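Local coordinates for Mgp-operon protein 3 (Mycoplasma pneumoniae, PDB 6RJ1) that probably acts as a surface adhesin in the attachment of the bacterium to host cells, at residues Leu61-Lys65 / Ser83-Ser89. Sequence-based numbering, arbitrary orientation.
Sequences LVRVK and SFDTQES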
# COMPACT_ATOMS: atom_id res chain seq x y z
N LEU A 61 11.33 -8.95 18.55
CA LEU A 61 12.69 -8.81 19.02
C LEU A 61 13.68 -8.66 17.88
O LEU A 61 14.87 -8.50 18.14
CB LEU A 61 13.09 -9.97 19.95
CG LEU A 61 12.49 -9.97 21.35
CD1 LEU A 61 12.72 -11.29 22.02
CD2 LEU A 61 13.04 -8.84 22.20
N VAL A 62 13.20 -8.70 16.62
CA VAL A 62 14.06 -8.54 15.44
C VAL A 62 14.64 -7.12 15.41
O VAL A 62 13.92 -6.16 15.68
CB VAL A 62 13.34 -8.95 14.11
CG1 VAL A 62 12.29 -7.93 13.67
CG2 VAL A 62 14.35 -9.21 13.00
N ARG A 63 15.96 -6.99 15.17
CA ARG A 63 16.63 -5.70 15.10
C ARG A 63 17.48 -5.62 13.84
O ARG A 63 18.26 -6.53 13.57
CB ARG A 63 17.43 -5.38 16.38
CG ARG A 63 16.57 -5.08 17.61
CD ARG A 63 15.63 -3.89 17.43
NE ARG A 63 14.85 -3.61 18.64
CZ ARG A 63 13.72 -4.23 18.98
NH1 ARG A 63 13.23 -5.20 18.21
NH2 ARG A 63 13.08 -3.90 20.09
N VAL A 64 17.28 -4.56 13.03
CA VAL A 64 18.02 -4.39 11.78
C VAL A 64 18.89 -3.12 11.83
O VAL A 64 18.48 -2.11 12.40
CB VAL A 64 17.09 -4.45 10.52
CG1 VAL A 64 17.88 -4.34 9.23
CG2 VAL A 64 16.26 -5.73 10.51
N LYS A 65 20.11 -3.21 11.26
CA LYS A 65 21.02 -2.08 11.15
C LYS A 65 21.45 -1.86 9.69
O LYS A 65 21.57 -2.81 8.91
CB LYS A 65 22.22 -2.19 12.11
CG LYS A 65 23.30 -3.22 11.75
CD LYS A 65 24.55 -3.10 12.62
CE LYS A 65 25.60 -4.17 12.34
NZ LYS A 65 25.13 -5.55 12.69
N SER A 83 22.05 -5.71 7.79
CA SER A 83 22.32 -6.86 8.65
C SER A 83 21.44 -6.85 9.88
O SER A 83 20.88 -5.80 10.23
CB SER A 83 23.79 -6.91 9.06
OG SER A 83 24.13 -5.76 9.82
N PHE A 84 21.32 -8.00 10.55
CA PHE A 84 20.55 -8.10 11.77
C PHE A 84 21.45 -7.70 12.95
O PHE A 84 22.60 -8.16 13.03
CB PHE A 84 19.98 -9.51 11.97
CG PHE A 84 18.90 -9.94 10.99
CD1 PHE A 84 17.63 -9.38 11.04
CD2 PHE A 84 19.14 -10.95 10.06
CE1 PHE A 84 16.64 -9.78 10.14
CE2 PHE A 84 18.14 -11.36 9.18
CZ PHE A 84 16.90 -10.77 9.22
N ASP A 85 20.95 -6.81 13.82
CA ASP A 85 21.65 -6.33 15.00
C ASP A 85 21.36 -7.24 16.20
O ASP A 85 20.48 -6.95 17.02
CB ASP A 85 21.29 -4.86 15.30
CG ASP A 85 22.38 -4.11 16.06
OD1 ASP A 85 22.68 -4.50 17.21
OD2 ASP A 85 22.94 -3.16 15.48
N THR A 86 22.12 -8.35 16.29
CA THR A 86 22.05 -9.37 17.34
C THR A 86 22.23 -8.77 18.75
O THR A 86 21.55 -9.19 19.68
CB THR A 86 23.05 -10.50 17.00
OG1 THR A 86 22.59 -11.16 15.82
CG2 THR A 86 23.20 -11.54 18.12
N GLN A 87 23.12 -7.76 18.88
CA GLN A 87 23.40 -7.05 20.13
C GLN A 87 22.18 -6.27 20.64
O GLN A 87 21.90 -6.31 21.84
CB GLN A 87 24.62 -6.13 19.96
CG GLN A 87 25.95 -6.88 19.92
CD GLN A 87 27.14 -5.97 19.70
OE1 GLN A 87 27.15 -5.11 18.81
NE2 GLN A 87 28.18 -6.16 20.50
N GLU A 88 21.46 -5.58 19.73
CA GLU A 88 20.24 -4.83 20.05
C GLU A 88 19.09 -5.77 20.38
O GLU A 88 18.29 -5.46 21.26
CB GLU A 88 19.85 -3.90 18.88
CG GLU A 88 20.04 -2.42 19.15
CD GLU A 88 19.06 -1.78 20.12
OE1 GLU A 88 17.84 -1.94 19.94
OE2 GLU A 88 19.54 -1.09 21.06
N SER A 89 19.01 -6.92 19.67
CA SER A 89 17.98 -7.95 19.87
C SER A 89 18.10 -8.56 21.27
O SER A 89 17.09 -8.83 21.91
CB SER A 89 18.10 -9.03 18.80
OG SER A 89 17.53 -8.60 17.57
O HOH W 1 18.32 -8.90 15.01
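Ser-89 OG is held by two partners: it donates to Leu-61 O (2.7 Å), in the carbonyl plane, and accepts from a water. That water in turn accepts from Arg-63 N at 3.0 Å. The frame is a two-stranded antiparallel sheet, 64-66 with 82-84, whose second strand runs through Asp-85 into helix 86-93. Ser-89, in the first turn of that helix, thus ties it to the residues leading into the first strand.

Lys-65 and Ser-83 form a hydrogen-bonded pair. Lys-65 N meets Ser-83 O at 2.9 Å in an almost straight bond (177°), and Ser-83 N returns to Lys-65 O. Their side chains share one face. Both leave the backbone between N and the carbonyl carbon (chi1 73° and 62°), and Lys-65 bends at its last torsion to bring NZ 3.0 Å from Ser-83 OG. Val-64 and Phe-84 are the non-hydrogen-bonded pair, on the other face. The Phe-84 ring meets Val-62 CG2 and Val-64 CG2 obliquely, with CE1 3.7 Å from Val-62 CG2. Helix 446-454 packs on this cluster, and Tyr-451 meets the ring edge-to-face.

Beyond the sheet pairing, Asp-85 N donates to Arg-63 O at 2.7 Å, from above the carbonyl plane. The Arg-63 side chain bends back at chi2. NH1 bonds its neighbour Val-62 O, with the acceptor in the guanidinium plane, and also Ala-60 O, two bonds that should limit the group's rotation. NE makes a long salt bridge to Glu-88 OE1, which lies near the plane at the guanidinium edge. Asp-85 is the helix N-cap. Asp-85 OD2 lies beside the methylene chain of Lys-65, while Asp-85 OD1, on its anti side, accepts from Glu-88 N at 3.0 Å.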